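Local structure of metal-bound toxin (Helicobacter pylori, 4NRN) at residues A[24-29]-A[59-64]; A[44-49]-A[67-72]. The protein probably acts as an RNA-cleaving toxin of the RelE family in a type II toxin-antitoxin system, and binds zinc ions. All coordinates share one frame; numbering follows the deposited sequence.

Contact 1 of 2, residues A[24-29]-A[59-64]. With ZN (zinc ion), chain C.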
loop_
_atom_site.group_PDB
_atom_site.type_symbol
_atom_site.label_atom_id
_atom_site.label_comp_id
_atom_site.label_asym_id
_atom_site.label_seq_id
_atom_site.Cartn_x
_atom_site.Cartn_y
_atom_site.Cartn_z
ATOM N N LEU A 24 -2.104 12.580 3.251
ATOM C CA LEU A 24 -2.930 11.387 3.418
ATOM C C LEU A 24 -3.888 11.198 2.244
ATOM O O LEU A 24 -4.318 10.092 1.940
ATOM C CB LEU A 24 -3.688 11.446 4.742
ATOM C CG LEU A 24 -2.782 11.201 5.954
ATOM C CD1 LEU A 24 -3.414 11.702 7.244
ATOM C CD2 LEU A 24 -2.424 9.730 6.061
ATOM N N LYS A 25 -4.212 12.286 1.570
ATOM C CA LYS A 25 -5.140 12.219 0.457
ATOM C C LYS A 25 -4.548 11.407 -0.698
ATOM O O LYS A 25 -5.284 10.814 -1.500
ATOM C CB LYS A 25 -5.547 13.634 0.032
ATOM C CG LYS A 25 -6.264 14.419 1.145
ATOM C CD LYS A 25 -6.261 15.941 0.902
ATOM C CE LYS A 25 -6.553 16.711 2.197
ATOM N NZ LYS A 25 -6.233 18.169 2.116
ATOM N N LEU A 26 -3.219 11.377 -0.777
ATOM C CA LEU A 26 -2.543 10.540 -1.761
ATOM C C LEU A 26 -2.850 9.081 -1.460
ATOM O O LEU A 26 -3.167 8.306 -2.356
ATOM C CB LEU A 26 -1.035 10.776 -1.716
ATOM C CG LEU A 26 -0.105 9.886 -2.553
ATOM C CD1 LEU A 26 -0.630 9.685 -3.972
ATOM C CD2 LEU A 26 1.310 10.475 -2.578
ATOM N N LEU A 27 -2.761 8.728 -0.183
ATOM C CA LEU A 27 -3.053 7.378 0.291
ATOM C C LEU A 27 -4.516 6.981 0.088
ATOM O O LEU A 27 -4.792 5.893 -0.422
ATOM C CB LEU A 27 -2.680 7.240 1.777
ATOM C CG LEU A 27 -2.962 5.882 2.416
ATOM C CD1 LEU A 27 -2.018 4.836 1.866
ATOM C CD2 LEU A 27 -2.846 5.977 3.930
ATOM N N TYR A 28 -5.444 7.852 0.498
ATOM C CA TYR A 28 -6.878 7.567 0.373
ATOM C C TYR A 28 -7.245 7.253 -1.064
ATOM O O TYR A 28 -8.079 6.397 -1.322
ATOM C CB TYR A 28 -7.753 8.753 0.801
ATOM C CG TYR A 28 -7.483 9.370 2.154
ATOM C CD1 TYR A 28 -7.112 8.596 3.250
ATOM C CD2 TYR A 28 -7.646 10.736 2.344
ATOM C CE1 TYR A 28 -6.878 9.181 4.499
ATOM C CE2 TYR A 28 -7.417 11.326 3.578
ATOM C CZ TYR A 28 -7.038 10.548 4.650
ATOM O OH TYR A 28 -6.818 11.142 5.870
ATOM N N LYS A 29 -6.637 7.980 -1.994
ATOM C CA LYS A 29 -6.974 7.863 -3.402
ATOM C C LYS A 29 -6.501 6.522 -3.952
ATOM O O LYS A 29 -7.248 5.828 -4.641
ATOM C CB LYS A 29 -6.362 9.030 -4.184
ATOM C CG LYS A 29 -6.628 9.004 -5.677
ATOM C CD LYS A 29 -6.655 10.418 -6.249
ATOM C CE LYS A 29 -5.338 11.152 -6.042
ATOM N NZ LYS A 29 -4.361 10.843 -7.120
ATOM N N CYS A 59 2.904 -0.932 -4.656
ATOM C CA CYS A 59 2.384 0.219 -5.370
ATOM C C CYS A 59 3.285 1.417 -5.130
ATOM O O CYS A 59 3.691 1.683 -4.001
ATOM C CB CYS A 59 0.953 0.554 -4.920
ATOM S SG CYS A 59 0.214 1.769 -5.992
ATOM N N HIS A 60 3.598 2.131 -6.202
ATOM C CA HIS A 60 4.437 3.311 -6.110
ATOM C C HIS A 60 3.585 4.568 -5.919
ATOM O O HIS A 60 3.073 5.120 -6.887
ATOM C CB HIS A 60 5.310 3.415 -7.360
ATOM C CG HIS A 60 6.412 2.403 -7.403
ATOM N ND1 HIS A 60 7.744 2.744 -7.281
ATOM C CD2 HIS A 60 6.386 1.055 -7.529
ATOM C CE1 HIS A 60 8.486 1.655 -7.341
ATOM N NE2 HIS A 60 7.685 0.615 -7.491
ATOM N N LEU A 61 3.417 4.996 -4.666
ATOM C CA LEU A 61 2.690 6.225 -4.350
ATOM C C LEU A 61 3.514 7.423 -4.814
ATOM O O LEU A 61 2.986 8.459 -5.242
ATOM C CB LEU A 61 2.413 6.313 -2.848
ATOM C CG LEU A 61 1.103 5.696 -2.355
ATOM C CD1 LEU A 61 1.016 4.259 -2.798
ATOM C CD2 LEU A 61 0.968 5.819 -0.838
ATOM N N LYS A 62 4.822 7.257 -4.694
ATOM C CA LYS A 62 5.802 8.126 -5.311
ATOM C C LYS A 62 6.908 7.171 -5.748
ATOM O O LYS A 62 7.037 6.090 -5.182
ATOM C CB LYS A 62 6.316 9.153 -4.301
ATOM C CG LYS A 62 5.229 10.068 -3.728
ATOM C CD LYS A 62 5.793 11.037 -2.694
ATOM C CE LYS A 62 4.685 11.699 -1.882
ATOM N NZ LYS A 62 5.213 12.517 -0.747
ATOM N N PRO A 63 7.694 7.540 -6.768
ATOM C CA PRO A 63 8.673 6.573 -7.286
ATOM C C PRO A 63 9.522 5.881 -6.207
ATOM O O PRO A 63 9.984 4.762 -6.445
ATOM C CB PRO A 63 9.531 7.419 -8.230
ATOM C CG PRO A 63 8.581 8.485 -8.707
ATOM C CD PRO A 63 7.715 8.808 -7.520
ATOM N N ASP A 64 9.714 6.509 -5.048
ATOM C CA ASP A 64 10.298 5.800 -3.899
ATOM C C ASP A 64 9.524 5.986 -2.572
ATOM O O ASP A 64 10.124 6.153 -1.513
ATOM C CB ASP A 64 11.790 6.116 -3.726
ATOM C CG ASP A 64 12.517 5.070 -2.880
ATOM O OD1 ASP A 64 11.964 3.967 -2.698
ATOM O OD2 ASP A 64 13.638 5.345 -2.395
HETATM ZN ZN ZN C . 8.256 -1.287 -7.538
#
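Leu-26 and Leu-27 both touch the chain at Leu-61 and Lys-62, and the two helix residues divide the work. Leu-26, which points toward it, places its CD2 methyl between the Leu-61 carbonyl and the Lys-62 side chain, 3.7 Å from O of Leu-61. The same Leu-26 CD2 lies 3.7 Å from CE of Lys-62, whose chain runs extended beyond CG and crosses the leucine obliquely. Lysine suits this exposed border because its methylenes can cover an apolar neighbour while the amino group is carried outward. Deeper in, CD1 of Leu-27 packs on CD2 of Leu-61 at 4.1 Å. Both branched ends are buried, and the link between the segments rests on van der Waals packing, mostly between aliphatic groups. With CG swung opposite the backbone N (chi1 173°), Leu-26 sends its methyls across to the corner.

That corner is a classic beta bulge: Leu-61 and Lys-62 both face Leu-65 where strand 56-60 gives way to the chain leading into strand 65-72. One turn of helix 24-35 thus rests on the irregular chain just past the end of strand 56-60. Leu-27 also touches Phe-10 and Leu-14 of helix 8-19, whereas Leu-61 is backed by Leu-67 and Val-30, so a branched aliphatic residue is apt at each place.

Just before the bulge, His-60 gives NE2 to a zinc ion at 2.0 Å, with His-47 and Glu-58 as the other protein ligands. The other ring nitrogen, His-60 ND1, donates to Pro-63 O at 3.1 Å. This bond is bent (140° at the hydrogen); the acceptor lies close to the imidazole plane, but the donor stands above the plane of the carbonyl. It probably helps to fix the ring's rotation, together with the metal. Further along, Asp-64 OD1 hydrogen-bonds ND1 of His-86, the predicted proton donor.

Contact 2 of 2, residues A[44-49]-A[67-72]. With ZN (zinc ion), chain C.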
loop_
_atom_site.group_PDB
_atom_site.type_symbol
_atom_site.label_atom_id
_atom_site.label_comp_id
_atom_site.label_asym_id
_atom_site.label_seq_id
_atom_site.Cartn_x
_atom_site.Cartn_y
_atom_site.Cartn_z
ATOM N N TYR A 44 0.985 5.450 -10.729
ATOM C CA TYR A 44 1.156 4.548 -9.602
ATOM C C TYR A 44 1.533 3.138 -10.042
ATOM O O TYR A 44 0.674 2.270 -10.184
ATOM C CB TYR A 44 -0.101 4.555 -8.713
ATOM C CG TYR A 44 -0.571 5.959 -8.354
ATOM C CD1 TYR A 44 0.325 6.916 -7.881
ATOM C CD2 TYR A 44 -1.901 6.327 -8.496
ATOM C CE1 TYR A 44 -0.091 8.195 -7.562
ATOM C CE2 TYR A 44 -2.326 7.595 -8.180
ATOM C CZ TYR A 44 -1.421 8.531 -7.713
ATOM O OH TYR A 44 -1.851 9.809 -7.401
ATOM N N LYS A 45 2.829 2.932 -10.258
ATOM C CA LYS A 45 3.352 1.646 -10.675
ATOM C C LYS A 45 2.985 0.557 -9.661
ATOM O O LYS A 45 3.117 0.740 -8.444
ATOM C CB LYS A 45 4.862 1.737 -10.922
ATOM C CG LYS A 45 5.209 2.514 -12.196
ATOM C CD LYS A 45 6.689 2.878 -12.279
ATOM C CE LYS A 45 6.981 3.750 -13.502
ATOM N NZ LYS A 45 8.378 4.283 -13.535
ATOM N N ASP A 46 2.495 -0.565 -10.183
ATOM C CA ASP A 46 1.907 -1.616 -9.363
ATOM C C ASP A 46 2.312 -2.983 -9.887
ATOM O O ASP A 46 2.020 -3.331 -11.033
ATOM C CB ASP A 46 0.384 -1.501 -9.395
ATOM C CG ASP A 46 -0.285 -2.477 -8.471
ATOM O OD1 ASP A 46 -0.170 -2.294 -7.243
ATOM O OD2 ASP A 46 -0.930 -3.425 -8.965
ATOM N N HIS A 47 2.979 -3.766 -9.053
ATOM C CA HIS A 47 3.372 -5.095 -9.465
ATOM C C HIS A 47 3.476 -5.982 -8.233
ATOM O O HIS A 47 3.524 -5.491 -7.111
ATOM C CB HIS A 47 4.714 -5.044 -10.203
ATOM C CG HIS A 47 5.803 -4.423 -9.397
ATOM N ND1 HIS A 47 6.556 -5.136 -8.489
ATOM C CD2 HIS A 47 6.233 -3.143 -9.319
ATOM C CE1 HIS A 47 7.424 -4.326 -7.908
ATOM N NE2 HIS A 47 7.242 -3.110 -8.391
ATOM N N PRO A 48 3.493 -7.301 -8.441
ATOM C CA PRO A 48 3.723 -8.206 -7.317
ATOM C C PRO A 48 5.100 -7.991 -6.705
ATOM O O PRO A 48 6.024 -7.524 -7.387
ATOM C CB PRO A 48 3.656 -9.592 -7.970
ATOM C CG PRO A 48 2.783 -9.402 -9.156
ATOM C CD PRO A 48 3.101 -8.025 -9.664
ATOM N N LEU A 49 5.229 -8.314 -5.424
ATOM C CA LEU A 49 6.533 -8.342 -4.783
ATOM C C LEU A 49 7.250 -9.641 -5.123
ATOM O O LEU A 49 6.856 -10.711 -4.653
ATOM C CB LEU A 49 6.388 -8.230 -3.267
ATOM C CG LEU A 49 6.531 -6.834 -2.674
ATOM C CD1 LEU A 49 6.546 -6.914 -1.158
ATOM C CD2 LEU A 49 7.804 -6.188 -3.197
ATOM N N LEU A 67 3.679 1.426 -1.201
ATOM C CA LEU A 67 2.600 0.834 -0.424
ATOM C C LEU A 67 2.656 -0.659 -0.686
ATOM O O LEU A 67 2.325 -1.107 -1.789
ATOM C CB LEU A 67 1.251 1.362 -0.911
ATOM C CG LEU A 67 -0.035 1.200 -0.086
ATOM C CD1 LEU A 67 -1.241 1.270 -1.025
ATOM C CD2 LEU A 67 -0.084 -0.068 0.749
ATOM N N VAL A 68 3.093 -1.429 0.304
ATOM C CA VAL A 68 3.082 -2.878 0.163
ATOM C C VAL A 68 1.773 -3.397 0.728
ATOM O O VAL A 68 1.432 -3.132 1.883
ATOM C CB VAL A 68 4.288 -3.538 0.844
ATOM C CG1 VAL A 68 4.213 -5.049 0.699
ATOM C CG2 VAL A 68 5.583 -3.009 0.234
ATOM N N TYR A 69 1.018 -4.107 -0.104
ATOM C CA TYR A 69 -0.315 -4.536 0.290
ATOM C C TYR A 69 -0.571 -5.944 -0.164
ATOM O O TYR A 69 0.155 -6.493 -0.993
ATOM C CB TYR A 69 -1.392 -3.619 -0.297
ATOM C CG TYR A 69 -1.499 -3.690 -1.806
ATOM C CD1 TYR A 69 -2.352 -4.597 -2.425
ATOM C CD2 TYR A 69 -0.730 -2.851 -2.615
ATOM C CE1 TYR A 69 -2.444 -4.655 -3.801
ATOM C CE2 TYR A 69 -0.812 -2.908 -3.990
ATOM C CZ TYR A 69 -1.674 -3.810 -4.580
ATOM O OH TYR A 69 -1.753 -3.864 -5.956
ATOM N N GLN A 70 -1.624 -6.523 0.387
ATOM C CA GLN A 70 -1.965 -7.896 0.093
ATOM C C GLN A 70 -3.465 -7.945 -0.029
ATOM O O GLN A 70 -4.171 -7.497 0.866
ATOM C CB GLN A 70 -1.489 -8.800 1.226
ATOM C CG GLN A 70 -1.636 -10.276 0.920
ATOM C CD GLN A 70 -1.416 -11.149 2.134
ATOM O OE1 GLN A 70 -1.120 -10.660 3.227
ATOM N NE2 GLN A 70 -1.559 -12.453 1.950
ATOM N N ILE A 71 -3.965 -8.450 -1.148
ATOM C CA ILE A 71 -5.394 -8.691 -1.240
ATOM C C ILE A 71 -5.679 -10.108 -0.795
ATOM O O ILE A 71 -5.090 -11.057 -1.320
ATOM C CB ILE A 71 -5.955 -8.484 -2.664
ATOM C CG1 ILE A 71 -5.888 -7.010 -3.074
ATOM C CG2 ILE A 71 -7.398 -8.969 -2.739
ATOM C CD1 ILE A 71 -6.743 -6.688 -4.291
ATOM N N LYS A 72 -6.560 -10.241 0.192
ATOM C CA LYS A 72 -7.020 -11.540 0.672
ATOM C C LYS A 72 -8.462 -11.755 0.223
ATOM O O LYS A 72 -9.391 -11.552 1.002
ATOM C CB LYS A 72 -6.957 -11.591 2.200
ATOM C CG LYS A 72 -5.593 -11.277 2.788
ATOM C CD LYS A 72 -4.769 -12.536 2.956
ATOM C CE LYS A 72 -5.226 -13.327 4.169
ATOM N NZ LYS A 72 -4.671 -14.709 4.167
HETATM ZN ZN ZN C . 8.256 -1.287 -7.538
#
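Asp-46 holds its CG opposite the backbone N (chi1 -175°), and Tyr-69 sets its ring between its own backbone N and carbonyl carbon (chi1 67°); these torsions bring carboxylate and phenol together. Tyr-69 OH donates to OD1 of Asp-46 at 2.6 Å, on the syn lone pair. Carboxylate and ring are turned only 9° apart, and OD1 sits at the ring's edge in its plane. Tyrosine is apt here: its ring is buried against Leu-34 and Leu-78, while its hydroxyl reaches a charged partner. Asp-46 OD2 forms a salt bridge with NH2 of Arg-57, which probably favours the ionised carboxylate and helps to fix the rotation of the group.

A second touch is apolar. Leu-49 CD1 meets Val-68 CG1 at 3.5 Å, a close fit, the two side chains crossing at about a right angle; Leu-49 also leans on Phe-56 and Glu-58.

His-47, pointing away from 67-72, binds zinc through NE2, and its ND1 donates to Pro-48 O at 2.7 Å. Strands 46-48 and 65-72 flank strand 56-60, so side chains from strand 46-48 and the residue after it reach past the shared neighbour to strand 65-72 in the mixed sheet, beside a zinc site built from His-47, Glu-58 and His-60.

In the fold
From the N terminus, the chain passes through strand 3-6 and helix 8-19 to reach 24-29, which opens contact 1. It next lays down 44-49, the first half of contact 2, before 59-64 closes the loop of contact 1; 67-72 then closes that of contact 2. The loops therefore cross. Contact 1 ties helix 24-35 to the bulged turn just after strand 56-60, and contact 2 spans that strand to join edge strand 46-48 to strand 65-72. Backbone hydrogen bonds from His-60 N to Lys-45 O and from Leu-67 N to Cys-59 O join them, and Lys-29 NZ hydrogen-bonds Tyr-44 OH. One zinc ion, held by His-47 and His-60, bridges both contacts.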